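Local coordinates for protein syndapin (PDB 3I2W) that probably takes part in endocytosis and the internalization of plasma membrane proteins, binding phospholipids with a dimeric F-BAR domain, at residues P7-Y10 and K11-T14; L110-K114 and E115-L119; S213-E216 and K217-F221. One frame throughout, in Å; residues are numbered along the deposited sequence.

Contact 1: residues P7-Y10 and K11-T14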
loop_
_atom_site.group_PDB
_atom_site.type_symbol
_atom_site.label_atom_id
_atom_site.label_comp_id
_atom_site.label_asym_id
_atom_site.label_seq_id
_atom_site.Cartn_x
_atom_site.Cartn_y
_atom_site.Cartn_z
ATOM N N PRO B 7 -10.310 5.267 -48.038
ATOM C CA PRO B 7 -11.462 6.033 -47.499
ATOM C C PRO B 7 -11.919 5.548 -46.133
ATOM O O PRO B 7 -11.951 4.336 -45.865
ATOM C CB PRO B 7 -12.593 5.789 -48.521
ATOM C CG PRO B 7 -11.930 5.360 -49.738
ATOM C CD PRO B 7 -10.626 4.642 -49.332
ATOM N N GLY B 8 -12.266 6.487 -45.273
ATOM C CA GLY B 8 -12.707 6.155 -43.925
ATOM C C GLY B 8 -11.612 5.829 -42.919
ATOM O O GLY B 8 -11.848 5.816 -41.737
ATOM N N ASN B 9 -10.413 5.551 -43.376
ATOM C CA ASN B 9 -9.409 5.030 -42.499
ATOM C C ASN B 9 -8.765 6.023 -41.570
ATOM O O ASN B 9 -7.954 5.628 -40.762
ATOM C CB ASN B 9 -8.349 4.288 -43.298
ATOM C CG ASN B 9 -8.696 2.833 -43.476
ATOM O OD1 ASN B 9 -9.642 2.346 -42.892
ATOM N ND2 ASN B 9 -7.927 2.128 -44.263
ATOM N N TYR B 10 -9.148 7.293 -41.651
ATOM C CA TYR B 10 -8.656 8.306 -40.736
ATOM C C TYR B 10 -9.262 8.107 -39.393
ATOM O O TYR B 10 -8.964 8.822 -38.450
ATOM C CB TYR B 10 -9.039 9.679 -41.207
ATOM C CG TYR B 10 -10.499 9.832 -41.509
ATOM C CD1 TYR B 10 -10.985 9.705 -42.796
ATOM C CD2 TYR B 10 -11.387 10.094 -40.521
ATOM C CE1 TYR B 10 -12.331 9.843 -43.074
ATOM C CE2 TYR B 10 -12.716 10.245 -40.792
ATOM C CZ TYR B 10 -13.193 10.118 -42.063
ATOM O OH TYR B 10 -14.549 10.272 -42.266
ATOM N N LYS B 11 -10.092 7.094 -39.277
ATOM C CA LYS B 11 -10.839 6.915 -38.074
ATOM C C LYS B 11 -10.012 6.355 -36.938
ATOM O O LYS B 11 -10.358 6.556 -35.792
ATOM C CB LYS B 11 -12.087 6.113 -38.360
ATOM C CG LYS B 11 -12.948 6.814 -39.378
ATOM C CD LYS B 11 -14.493 6.660 -39.151
ATOM C CE LYS B 11 -15.222 6.519 -40.518
ATOM N NZ LYS B 11 -16.627 6.880 -40.403
ATOM N N ARG B 12 -8.899 5.695 -37.239
ATOM C CA ARG B 12 -7.950 5.342 -36.173
ATOM C C ARG B 12 -7.446 6.602 -35.533
ATOM O O ARG B 12 -7.438 6.669 -34.353
ATOM C CB ARG B 12 -6.819 4.454 -36.649
ATOM C CG ARG B 12 -7.349 3.379 -37.628
ATOM C CD ARG B 12 -6.584 2.047 -37.670
ATOM N NE ARG B 12 -5.282 2.157 -38.326
ATOM C CZ ARG B 12 -5.110 2.127 -39.640
ATOM N NH1 ARG B 12 -6.152 2.000 -40.451
ATOM N NH2 ARG B 12 -3.891 2.224 -40.146
ATOM N N THR B 13 -7.179 7.657 -36.284
ATOM C CA THR B 13 -6.688 8.878 -35.672
ATOM C C THR B 13 -7.744 9.582 -34.844
ATOM O O THR B 13 -7.446 10.087 -33.758
ATOM C CB THR B 13 -6.068 9.786 -36.700
ATOM O OG1 THR B 13 -4.948 9.112 -37.260
ATOM C CG2 THR B 13 -5.535 11.035 -36.076
ATOM N N THR B 14 -8.971 9.631 -35.346
ATOM C CA THR B 14 -9.997 10.312 -34.618
ATOM C C THR B 14 -10.343 9.451 -33.404
ATOM O O THR B 14 -10.562 9.976 -32.335
ATOM C CB THR B 14 -11.260 10.629 -35.453
ATOM O OG1 THR B 14 -11.883 9.428 -35.861
ATOM C CG2 THR B 14 -10.927 11.331 -36.695
#
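Tyr10 lies alongside Lys11 and against Thr14 where the chain enters its first long helix. Its CB sits beside the backbone N of Lys11. CG stands between the backbone N and the carbonyl carbon (chi1 52°), which carries the ring back along the lysine chain. From there CD2 touches Thr14 CG2 at 4.0 Å, the methyl lying at the ring edge near its plane. Lys11 CG, whose place in the model is less sure, lies 3.7 Å from Tyr10 CE2 and makes an off-centre CH-pi contact, 4.1 Å from the ring centroid. At the tip, OH reaches Lys11 CE at 4.2 Å. A type I beta turn from Gly8 to Lys11 leads into helix 11-58 of the F-BAR domain, and Thr14 N makes a hydrogen bond to Tyr10 O at 3.2 Å. Tyr10 also stacks on Phe123 of helix 114-159. An alanine here would probably leave Phe123 without its stacking partner and the Lys11 chain and Thr14 methyl free to shift. Asn9 CG approaches the edge of the Arg12 guanidinium, but their polar ends are held elsewhere: Asn9 ND2 by Ser3 O, Arg12 NE by His275 of the second subunit.

Contact 2: residues L110-K114 and E115-L119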
loop_
_atom_site.group_PDB
_atom_site.type_symbol
_atom_site.label_atom_id
_atom_site.label_comp_id
_atom_site.label_asym_id
_atom_site.label_seq_id
_atom_site.Cartn_x
_atom_site.Cartn_y
_atom_site.Cartn_z
ATOM N N LEU B 110 -24.501 15.757 -28.067
ATOM C CA LEU B 110 -25.028 14.878 -29.097
ATOM C C LEU B 110 -24.439 13.488 -29.016
ATOM O O LEU B 110 -24.107 12.906 -30.060
ATOM C CB LEU B 110 -24.799 15.480 -30.506
ATOM C CG LEU B 110 -25.564 16.804 -30.701
ATOM C CD1 LEU B 110 -24.941 17.688 -31.737
ATOM C CD2 LEU B 110 -27.043 16.543 -31.042
HETATM N N MSE B 111 -24.373 12.952 -27.791
HETATM C CA MSE B 111 -23.782 11.647 -27.531
HETATM C C MSE B 111 -22.432 11.437 -28.230
HETATM O O MSE B 111 -22.082 10.346 -28.628
HETATM C CB MSE B 111 -24.756 10.524 -27.808
HETATM C CG MSE B 111 -25.837 10.466 -26.752
HETATM SE SE MSE B 111 -27.192 9.311 -27.099
HETATM C CE MSE B 111 -26.502 7.711 -26.974
ATOM N N GLN B 112 -21.663 12.509 -28.342
ATOM C CA GLN B 112 -20.337 12.454 -28.932
ATOM C C GLN B 112 -19.382 13.303 -28.125
ATOM O O GLN B 112 -19.812 14.072 -27.247
ATOM C CB GLN B 112 -20.379 12.988 -30.335
ATOM C CG GLN B 112 -20.648 11.915 -31.366
ATOM C CD GLN B 112 -21.409 12.454 -32.614
ATOM O OE1 GLN B 112 -22.299 13.372 -32.537
ATOM N NE2 GLN B 112 -21.080 11.855 -33.780
ATOM N N ILE B 113 -18.091 13.117 -28.377
ATOM C CA ILE B 113 -17.074 14.058 -27.928
ATOM C C ILE B 113 -16.833 14.988 -29.084
ATOM O O ILE B 113 -16.334 14.584 -30.144
ATOM C CB ILE B 113 -15.768 13.386 -27.583
ATOM C CG1 ILE B 113 -15.962 12.531 -26.343
ATOM C CG2 ILE B 113 -14.689 14.426 -27.358
ATOM C CD1 ILE B 113 -14.706 11.966 -25.814
ATOM N N LYS B 114 -17.213 16.230 -28.875
ATOM C CA LYS B 114 -17.183 17.204 -29.888
ATOM C C LYS B 114 -15.840 17.297 -30.560
ATOM O O LYS B 114 -15.783 17.402 -31.749
ATOM C CB LYS B 114 -17.559 18.518 -29.233
ATOM C CG LYS B 114 -17.683 19.693 -30.145
ATOM C CD LYS B 114 -18.281 20.838 -29.371
ATOM C CE LYS B 114 -17.967 22.176 -30.049
ATOM N NZ LYS B 114 -18.270 22.032 -31.483
ATOM N N GLU B 115 -14.743 17.237 -29.830
ATOM C CA GLU B 115 -13.460 17.263 -30.480
ATOM C C GLU B 115 -13.276 16.129 -31.458
ATOM O O GLU B 115 -12.665 16.313 -32.502
ATOM C CB GLU B 115 -12.304 17.342 -29.482
ATOM C CG GLU B 115 -12.294 18.657 -28.653
ATOM C CD GLU B 115 -13.441 18.740 -27.620
ATOM O OE1 GLU B 115 -14.239 17.795 -27.494
ATOM O OE2 GLU B 115 -13.548 19.751 -26.894
ATOM N N ARG B 116 -13.828 14.964 -31.173
ATOM C CA ARG B 116 -13.808 13.886 -32.169
ATOM C C ARG B 116 -14.713 14.137 -33.386
ATOM O O ARG B 116 -14.290 14.026 -34.533
ATOM C CB ARG B 116 -14.182 12.582 -31.491
ATOM C CG ARG B 116 -13.779 11.356 -32.253
ATOM C CD ARG B 116 -14.311 10.118 -31.559
ATOM N NE ARG B 116 -14.372 9.021 -32.509
ATOM C CZ ARG B 116 -14.516 7.738 -32.219
ATOM N NH1 ARG B 116 -14.609 7.317 -30.983
ATOM N NH2 ARG B 116 -14.521 6.868 -33.192
ATOM N N LYS B 117 -15.961 14.484 -33.125
ATOM C CA LYS B 117 -16.976 14.655 -34.156
ATOM C C LYS B 117 -16.581 15.714 -35.132
ATOM O O LYS B 117 -16.709 15.512 -36.318
ATOM C CB LYS B 117 -18.271 15.094 -33.495
ATOM C CG LYS B 117 -19.339 15.560 -34.445
ATOM C CD LYS B 117 -20.038 14.402 -35.135
ATOM C CE LYS B 117 -20.609 14.794 -36.505
ATOM N NZ LYS B 117 -21.322 13.595 -37.017
ATOM N N ASP B 118 -16.077 16.844 -34.627
ATOM C CA ASP B 118 -15.636 17.935 -35.461
ATOM C C ASP B 118 -14.545 17.505 -36.393
ATOM O O ASP B 118 -14.560 17.842 -37.557
ATOM C CB ASP B 118 -15.094 19.073 -34.638
ATOM C CG ASP B 118 -16.161 19.873 -33.952
ATOM O OD1 ASP B 118 -17.343 19.774 -34.323
ATOM O OD2 ASP B 118 -15.836 20.603 -32.985
ATOM N N LEU B 119 -13.566 16.781 -35.895
ATOM C CA LEU B 119 -12.489 16.400 -36.763
ATOM C C LEU B 119 -12.794 15.268 -37.701
ATOM O O LEU B 119 -12.047 15.028 -38.638
ATOM C CB LEU B 119 -11.282 16.027 -35.960
ATOM C CG LEU B 119 -10.511 17.292 -35.949
ATOM C CD1 LEU B 119 -11.195 18.140 -34.862
ATOM C CD2 LEU B 119 -9.237 16.877 -35.523
#
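Ile113 O accepts a hydrogen bond from Lys117 N at 3.0 Å and Lys114 O one from Asp118 N at 2.9 Å, the opening i to i+4 bonds of a helix. This is the junction where a short beta hairpin, strands 108-109 and 112-113, runs directly into helix 114-159 of the F-BAR domain. Ile113 holds the N-cap position, and its O also receives a weak bond from Arg116 N.

Glu115 crosses Ile113 at about a right angle. A bend in its chain turns the carboxylate back over the first turn, with Glu115 OE1 3.4 Å from Ile113 CG2. The same oxygen accepts from His107 N, tying the helix start to the residue just before strand 108-109; a negative charge here would probably also suit the helix N-terminus. Ile113 itself rests on Tyr21 of helix 11-58. Arg116 sets CB beside Ile113 O and then extends away, its guanidinium making salt bridges with Glu18 and Glu120. On another side of the turn, the Lys117 chain crosses that of Gln112.

One turn along the outer surface, Lys114 and Asp118 form a salt bridge. The two side chains cross at a slant, with Lys114 CG 3.5 Å from Asp118 OD2. CG of Lys114 is anti to the backbone N (chi1 -176°), and the chain runs straight until a bend at chi4 (48°) brings NZ to Asp118 OD2 at 3.2 Å. The ammonium comes in on the syn lone pair of OD2, the side of the other carboxylate oxygen.

Contact 3: residues S213-E216 and K217-F221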
loop_
_atom_site.group_PDB
_atom_site.type_symbol
_atom_site.label_atom_id
_atom_site.label_comp_id
_atom_site.label_asym_id
_atom_site.label_seq_id
_atom_site.Cartn_x
_atom_site.Cartn_y
_atom_site.Cartn_z
ATOM N N SER B 213 -3.109 18.216 -43.421
ATOM C CA SER B 213 -3.285 19.406 -42.730
ATOM C C SER B 213 -4.191 19.087 -41.577
ATOM O O SER B 213 -4.007 19.606 -40.490
ATOM C CB SER B 213 -3.911 20.360 -43.700
ATOM O OG SER B 213 -4.349 21.466 -43.003
ATOM N N VAL B 214 -5.183 18.237 -41.826
ATOM C CA VAL B 214 -6.151 17.789 -40.801
ATOM C C VAL B 214 -5.453 16.876 -39.826
ATOM O O VAL B 214 -5.696 16.971 -38.646
ATOM C CB VAL B 214 -7.324 17.030 -41.406
ATOM C CG1 VAL B 214 -8.213 16.514 -40.343
ATOM C CG2 VAL B 214 -8.122 17.948 -42.238
ATOM N N PHE B 215 -4.567 16.020 -40.324
ATOM C CA PHE B 215 -3.875 15.069 -39.507
ATOM C C PHE B 215 -3.007 15.775 -38.513
ATOM O O PHE B 215 -2.860 15.341 -37.390
ATOM C CB PHE B 215 -2.969 14.242 -40.372
ATOM C CG PHE B 215 -2.220 13.176 -39.629
ATOM C CD1 PHE B 215 -2.883 12.073 -39.105
ATOM C CD2 PHE B 215 -0.851 13.242 -39.499
ATOM C CE1 PHE B 215 -2.197 11.084 -38.434
ATOM C CE2 PHE B 215 -0.135 12.219 -38.872
ATOM C CZ PHE B 215 -0.800 11.159 -38.326
ATOM N N GLU B 216 -2.421 16.882 -38.924
ATOM C CA GLU B 216 -1.444 17.500 -38.079
ATOM C C GLU B 216 -2.158 18.271 -36.975
ATOM O O GLU B 216 -1.602 18.415 -35.864
ATOM C CB GLU B 216 -0.424 18.310 -38.878
ATOM C CG GLU B 216 0.743 17.450 -39.425
ATOM C CD GLU B 216 1.569 16.713 -38.331
ATOM O OE1 GLU B 216 1.730 17.301 -37.224
ATOM O OE2 GLU B 216 2.062 15.552 -38.567
ATOM N N LYS B 217 -3.383 18.719 -37.241
ATOM C CA LYS B 217 -4.202 19.279 -36.200
ATOM C C LYS B 217 -4.339 18.268 -35.048
ATOM O O LYS B 217 -4.363 18.644 -33.838
ATOM C CB LYS B 217 -5.588 19.621 -36.722
ATOM C CG LYS B 217 -5.740 21.020 -37.326
ATOM C CD LYS B 217 -6.997 21.158 -38.249
ATOM C CE LYS B 217 -7.251 22.630 -38.817
ATOM N NZ LYS B 217 -6.062 22.970 -39.689
ATOM N N CYS B 218 -4.418 16.997 -35.439
ATOM C CA CYS B 218 -4.643 15.934 -34.535
ATOM C C CYS B 218 -3.379 15.650 -33.803
ATOM O O CYS B 218 -3.377 15.609 -32.594
ATOM C CB CYS B 218 -5.122 14.719 -35.280
ATOM S SG CYS B 218 -6.839 14.966 -35.834
ATOM N N GLN B 219 -2.297 15.435 -34.523
ATOM C CA GLN B 219 -1.005 15.306 -33.899
ATOM C C GLN B 219 -0.753 16.445 -32.900
ATOM O O GLN B 219 -0.247 16.224 -31.832
ATOM C CB GLN B 219 0.106 15.257 -34.951
ATOM C CG GLN B 219 -0.041 14.132 -35.902
ATOM C CD GLN B 219 0.461 12.833 -35.385
ATOM O OE1 GLN B 219 1.594 12.436 -35.676
ATOM N NE2 GLN B 219 -0.356 12.144 -34.593
ATOM N N THR B 220 -1.122 17.663 -33.207
ATOM C CA THR B 220 -0.832 18.729 -32.258
ATOM C C THR B 220 -1.596 18.568 -30.953
ATOM O O THR B 220 -1.049 18.732 -29.899
ATOM C CB THR B 220 -1.076 20.091 -32.907
ATOM O OG1 THR B 220 -0.155 20.211 -33.967
ATOM C CG2 THR B 220 -0.794 21.197 -32.007
ATOM N N PHE B 221 -2.865 18.242 -31.025
ATOM C CA PHE B 221 -3.586 17.961 -29.812
ATOM C C PHE B 221 -2.987 16.810 -29.084
ATOM O O PHE B 221 -2.770 16.899 -27.904
ATOM C CB PHE B 221 -4.999 17.615 -30.082
ATOM C CG PHE B 221 -5.792 17.475 -28.850
ATOM C CD1 PHE B 221 -5.931 18.552 -27.996
ATOM C CD2 PHE B 221 -6.408 16.290 -28.537
ATOM C CE1 PHE B 221 -6.672 18.443 -26.842
ATOM C CE2 PHE B 221 -7.142 16.166 -27.417
ATOM C CZ PHE B 221 -7.276 17.237 -26.554
HETATM O O HOH W 1 -3.213 21.944 -39.436
#
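Phe215 and Gln219, Glu216 and Thr220, and Ser213 and Lys217 pair one turn apart on helix 169-240, one of the long helices of the F-BAR domain. Backbone bonds come first. Gln219 N binds Phe215 O at 2.9 Å and Thr220 N binds Glu216 O at 2.8 Å, whereas the bonds from Lys217 N to Ser213 O and from Cys218 N to Val214 O are weak.

A side chain adds to this ladder at Glu216 O. Thr220 OG1 lies beside its own backbone N (chi1 -64°) and donates to Glu216 O at 3.0 Å. It arrives on the opposite face of the carbonyl plane from Thr220 N, giving the oxygen two donors from one residue.

Van der Waals contact joins Phe215 and Glu216 to Gln219. Gln219 CG lies over one face of the phenyl ring of Phe215, a CH-pi contact 3.9 Å from the centroid. Glu216 OE1 lies against Gln219 CB at 3.5 Å, the two chains crossing at a slant. Phe215 packs on Gly276 of the second subunit and Gln219 on Leu268 of that subunit, so this pair faces the dimer partner. Val214 and Cys218 instead turn to helix 114-159, touching Leu122 and Leu119 respectively.

One water bridges the exposed Ser213 and Lys217. It donates to Ser213 O at 2.7 Å and accepts from Lys217 NZ at 3.0 Å, linking the ammonium to a carbonyl it does not reach directly.

The three contacts come in series along the chain yet cluster in one cross-section of the F-BAR helices, with centres about 14 Å (1 and 2), 13 Å (1 and 3) and 15 Å (2 and 3) apart. Contacts 1 and 2 lie at the starts of helices 11-58 and 114-159; contact 3 lies within helix 169-240. Every pair touches by packing: Thr14 on Arg116, Thr13 on Phe215 and Cys218, and Leu119 on Cys218. Two helix starts, at 7-14 and 110-119, thus lie beside residues 213-221 of a third helix. Contacts 1 and 3 meet the second subunit, so their side of the cross-section belongs to the homodimer interface of the elongated domain; contact 2 lies off it.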